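Local coordinates for Rpb7-binding protein seb1 (Schizosaccharomyces pombe 972h-, PDB 5MDT) that drives transcription termination by binding RNA polymerase II, probably through the polymerase's C-terminal domain, and nascent RNA, at residues Phe73-Ala77 / Phe92-Trp96; Ala117-Lys121 / Leu147-Met151. Numbering follows the deposited sequence.

Contact 1: Phe73-Ala77 / Phe92-Trp96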
loop_
_atom_site.group_PDB
_atom_site.type_symbol
_atom_site.label_atom_id
_atom_site.label_comp_id
_atom_site.label_asym_id
_atom_site.label_seq_id
_atom_site.Cartn_x
_atom_site.Cartn_y
_atom_site.Cartn_z
ATOM N N PHE A 73 7.381 1.426 6.765
ATOM C CA PHE A 73 7.051 1.103 8.161
ATOM C C PHE A 73 7.811 -0.149 8.603
ATOM O O PHE A 73 8.302 -0.197 9.725
ATOM C CB PHE A 73 5.544 0.851 8.338
ATOM C CG PHE A 73 4.618 2.050 8.305
ATOM C CD1 PHE A 73 4.943 3.221 8.983
ATOM C CD2 PHE A 73 3.359 1.957 7.722
ATOM C CE1 PHE A 73 4.057 4.311 9.006
ATOM C CE2 PHE A 73 2.461 3.036 7.773
ATOM C CZ PHE A 73 2.813 4.202 8.415
ATOM N N GLN A 74 7.896 -1.169 7.724
ATOM C CA GLN A 74 8.632 -2.406 8.001
ATOM C C GLN A 74 10.108 -2.082 8.298
ATOM O O GLN A 74 10.663 -2.591 9.284
ATOM C CB GLN A 74 8.512 -3.385 6.817
ATOM C CG GLN A 74 9.360 -4.649 7.005
ATOM C CD GLN A 74 9.446 -5.552 5.805
ATOM O OE1 GLN A 74 9.203 -5.149 4.660
ATOM N NE2 GLN A 74 9.854 -6.796 6.044
ATOM N N ASP A 75 10.722 -1.189 7.489
ATOM C CA ASP A 75 12.126 -0.795 7.709
ATOM C C ASP A 75 12.322 -0.128 9.066
ATOM O O ASP A 75 13.278 -0.449 9.783
ATOM C CB ASP A 75 12.635 0.114 6.576
ATOM C CG ASP A 75 12.791 -0.571 5.236
ATOM O OD1 ASP A 75 12.815 -1.826 5.205
ATOM O OD2 ASP A 75 12.877 0.142 4.214
ATOM N N GLY A 76 11.392 0.764 9.414
ATOM C CA GLY A 76 11.389 1.460 10.695
ATOM C C GLY A 76 11.263 0.509 11.872
ATOM O O GLY A 76 11.925 0.698 12.890
ATOM N N ALA A 77 10.416 -0.532 11.729
ATOM C CA ALA A 77 10.161 -1.545 12.758
ATOM C C ALA A 77 11.397 -2.388 13.032
ATOM O O ALA A 77 11.737 -2.592 14.201
ATOM C CB ALA A 77 8.987 -2.429 12.358
ATOM N N PHE A 92 6.200 2.072 14.242
ATOM C CA PHE A 92 6.370 1.519 12.887
ATOM C C PHE A 92 5.705 0.170 12.666
ATOM O O PHE A 92 5.078 -0.016 11.631
ATOM C CB PHE A 92 7.846 1.466 12.501
ATOM C CG PHE A 92 8.499 2.823 12.514
ATOM C CD1 PHE A 92 8.308 3.716 11.464
ATOM C CD2 PHE A 92 9.282 3.226 13.595
ATOM C CE1 PHE A 92 8.874 4.993 11.499
ATOM C CE2 PHE A 92 9.862 4.497 13.624
ATOM C CZ PHE A 92 9.658 5.370 12.574
ATOM N N SER A 93 5.833 -0.765 13.629
ATOM C CA SER A 93 5.195 -2.085 13.531
ATOM C C SER A 93 3.655 -1.984 13.473
ATOM O O SER A 93 3.024 -2.810 12.808
ATOM C CB SER A 93 5.640 -3.001 14.666
ATOM O OG SER A 93 5.499 -2.372 15.928
ATOM N N GLY A 94 3.083 -0.976 14.157
ATOM C CA GLY A 94 1.650 -0.686 14.120
ATOM C C GLY A 94 1.227 -0.285 12.725
ATOM O O GLY A 94 0.274 -0.841 12.184
ATOM N N GLY A 95 2.007 0.598 12.092
ATOM C CA GLY A 95 1.723 1.020 10.718
ATOM C C GLY A 95 1.838 -0.129 9.728
ATOM O O GLY A 95 1.011 -0.258 8.823
ATOM N N TRP A 96 2.866 -0.982 9.906
ATOM C CA TRP A 96 3.125 -2.154 9.060
ATOM C C TRP A 96 1.923 -3.125 9.185
ATOM O O TRP A 96 1.408 -3.601 8.173
ATOM C CB TRP A 96 4.434 -2.801 9.551
ATOM C CG TRP A 96 4.913 -4.056 8.873
ATOM C CD1 TRP A 96 4.421 -4.638 7.738
ATOM C CD2 TRP A 96 6.017 -4.866 9.294
ATOM N NE1 TRP A 96 5.141 -5.770 7.438
ATOM C CE2 TRP A 96 6.128 -5.935 8.377
ATOM C CE3 TRP A 96 6.922 -4.797 10.370
ATOM C CZ2 TRP A 96 7.102 -6.943 8.515
ATOM C CZ3 TRP A 96 7.900 -5.780 10.493
ATOM C CH2 TRP A 96 7.984 -6.835 9.570
#

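Contact 2: Ala117-Lys121 / Leu147-Met151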
loop_
_atom_site.group_PDB
_atom_site.type_symbol
_atom_site.label_atom_id
_atom_site.label_comp_id
_atom_site.label_asym_id
_atom_site.label_seq_id
_atom_site.Cartn_x
_atom_site.Cartn_y
_atom_site.Cartn_z
ATOM N N ALA A 117 -4.067 -5.118 -18.066
ATOM C CA ALA A 117 -2.639 -4.817 -18.204
ATOM C C ALA A 117 -1.961 -4.465 -16.869
ATOM O O ALA A 117 -0.738 -4.570 -16.755
ATOM C CB ALA A 117 -2.443 -3.677 -19.188
ATOM N N HIS A 118 -2.739 -4.000 -15.877
ATOM C CA HIS A 118 -2.176 -3.633 -14.577
ATOM C C HIS A 118 -2.002 -4.846 -13.680
ATOM O O HIS A 118 -1.248 -4.778 -12.715
ATOM C CB HIS A 118 -3.073 -2.589 -13.881
ATOM C CG HIS A 118 -3.006 -1.231 -14.515
ATOM N ND1 HIS A 118 -3.745 -0.171 -14.016
ATOM C CD2 HIS A 118 -2.253 -0.792 -15.555
ATOM C CE1 HIS A 118 -3.426 0.875 -14.759
ATOM N NE2 HIS A 118 -2.530 0.548 -15.707
ATOM N N LEU A 119 -2.681 -5.955 -13.989
ATOM C CA LEU A 119 -2.674 -7.128 -13.114
ATOM C C LEU A 119 -1.279 -7.787 -12.986
ATOM O O LEU A 119 -0.847 -8.025 -11.855
ATOM C CB LEU A 119 -3.775 -8.122 -13.487
ATOM C CG LEU A 119 -5.201 -7.522 -13.453
ATOM C CD1 LEU A 119 -6.243 -8.567 -13.848
ATOM C CD2 LEU A 119 -5.516 -6.816 -12.107
ATOM N N PRO A 120 -0.483 -7.920 -14.059
ATOM C CA PRO A 120 0.866 -8.489 -13.870
ATOM C C PRO A 120 1.753 -7.584 -13.009
ATOM O O PRO A 120 2.712 -8.070 -12.408
ATOM C CB PRO A 120 1.440 -8.579 -15.288
ATOM C CG PRO A 120 0.336 -8.331 -16.211
ATOM C CD PRO A 120 -0.805 -7.705 -15.488
ATOM N N LYS A 121 1.472 -6.269 -12.984
ATOM C CA LYS A 121 2.236 -5.299 -12.170
ATOM C C LYS A 121 2.017 -5.556 -10.667
ATOM O O LYS A 121 2.915 -5.307 -9.858
ATOM C CB LYS A 121 1.894 -3.843 -12.567
ATOM C CG LYS A 121 2.174 -3.495 -14.051
ATOM C CD LYS A 121 3.658 -3.492 -14.376
ATOM C CE LYS A 121 3.977 -3.286 -15.842
ATOM N NZ LYS A 121 5.360 -3.737 -16.144
ATOM N N LEU A 147 -4.749 -13.212 -8.395
ATOM C CA LEU A 147 -4.279 -12.506 -9.588
ATOM C C LEU A 147 -4.210 -13.429 -10.806
ATOM O O LEU A 147 -4.726 -13.075 -11.869
ATOM C CB LEU A 147 -2.922 -11.810 -9.322
ATOM C CG LEU A 147 -2.989 -10.637 -8.342
ATOM C CD1 LEU A 147 -1.622 -10.361 -7.720
ATOM C CD2 LEU A 147 -3.522 -9.391 -9.018
ATOM N N LYS A 148 -3.645 -14.642 -10.630
ATOM C CA LYS A 148 -3.508 -15.650 -11.687
ATOM C C LYS A 148 -4.885 -16.043 -12.232
ATOM O O LYS A 148 -5.060 -16.096 -13.448
ATOM C CB LYS A 148 -2.734 -16.879 -11.176
ATOM C CG LYS A 148 -1.267 -16.606 -10.807
ATOM C CD LYS A 148 -0.321 -16.557 -12.005
ATOM C CE LYS A 148 1.119 -16.550 -11.559
ATOM N NZ LYS A 148 2.050 -16.314 -12.694
ATOM N N ASP A 149 -5.873 -16.237 -11.331
ATOM C CA ASP A 149 -7.269 -16.541 -11.668
ATOM C C ASP A 149 -7.880 -15.403 -12.484
ATOM O O ASP A 149 -8.530 -15.653 -13.493
ATOM C CB ASP A 149 -8.101 -16.743 -10.388
ATOM C CG ASP A 149 -7.892 -18.051 -9.641
ATOM O OD1 ASP A 149 -7.054 -18.869 -10.085
ATOM O OD2 ASP A 149 -8.537 -18.237 -8.589
ATOM N N ALA A 150 -7.636 -14.149 -12.070
ATOM C CA ALA A 150 -8.182 -12.974 -12.746
ATOM C C ALA A 150 -7.643 -12.751 -14.171
ATOM O O ALA A 150 -8.359 -12.203 -15.007
ATOM C CB ALA A 150 -7.939 -11.749 -11.909
ATOM N N MET A 151 -6.416 -13.188 -14.451
ATOM C CA MET A 151 -5.794 -12.940 -15.761
ATOM C C MET A 151 -6.305 -13.815 -16.917
ATOM O O MET A 151 -5.753 -13.812 -18.014
ATOM C CB MET A 151 -4.282 -12.838 -15.624
ATOM C CG MET A 151 -3.929 -11.658 -14.770
ATOM S SD MET A 151 -2.245 -11.077 -14.885
ATOM C CE MET A 151 -1.405 -12.343 -13.926
#

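Contact 1: Phe73-Ala77 / Phe92-Trp96
A tight, buried helix-helix contact joins the C-terminal part of helix 59-79 to the first turn of helix 92-113 in the all-helical CTD-interacting domain. The segments run roughly antiparallel (147°), with axes only 7.6 Å apart, and two glycines make this possible. At Gly-95 a CB would collide with the Phe-73 ring; instead its CA lies over the ring face, 3.7 Å from the centroid. Gly-76 does the same for Phe-92 with a CA-to-centroid distance of 4.0 Å, so each helix receives an aromatic ring from the other in a CH-pi contact. A third CH-pi contact sets Gln-74 CG 3.6 Å from the centroid of the six-membered ring of Trp-96, whose CE3 also lies 3.7 Å from Ala-77 CB. The polar ends turn to the loop after helix 119-131: Gln-74 NE2 hydrogen-bonds to Ala-132 O, its OE1 to Thr-134 OG1, and Trp-96 NE1 to Thr-134 O. Beyond the pair, Phe-73 and Phe-92 both rest on Met-34 of helix 23-35, and Phe-73 reaches Val-44 of helix 40-53.

Contact 2: Ala117-Lys121 / Leu147-Met151
Leu-119 is the main bump between segments 117-121 and 147-151, projecting from the beginning of helix 119-131 toward the last turn of helix 137-150. The hollow that receives it is lined by three residues, Leu-147, Ala-150 and Met-151, and the contact covers 91 Å² of the leucine. Its CD1 meets the small side chain of Ala-150, 4.1 Å from CB, while its CD2 faces Leu-147 CD2 at a looser 4.5 Å. Met-151 closes the remaining side: its SD lies 3.6 Å from Leu-119 CB and 3.7 Å from Pro-120 CD, so the thioether fits against the base of the leucine and the edge of the proline. Here the last two helices of the right-handed superhelical array found in CTD-interacting domains come together, the start of one beside the end of the other. Met-151 is the first residue to leave helical geometry, yet its side chain still reaches back across the gap and also touches Leu-123, one turn beyond Leu-119. The side chains that meet are all apolar, and the 231 Å² of buried surface reflects a contact made by a few of them while the backbones stay apart, the nearest CA atoms being 6.6 Å from each other at Leu-119 and Leu-147. On the inner side, Ile-111 of helix 92-113 packs against both Leu-147 and Ala-150.

Contacts 1 and 2 lie on opposite sides of the chain's centre, 28 Å apart between their own centres and about 16 Å at their nearest atoms, so they do not touch. They follow in series along the chain, and helix 92-113 connects them: its first turn belongs to contact 1, whereas Ile-111 near its other end packs behind contact 2. Helix 119-131 supplies a second connection, since it starts in contact 2 and leads to Ala-132 and Thr-134, which hydrogen-bond to Gln-74 and Trp-96 of contact 1. Measured between centres, contact 1 is 13 Å and contact 2 17 Å from the middle of the chain.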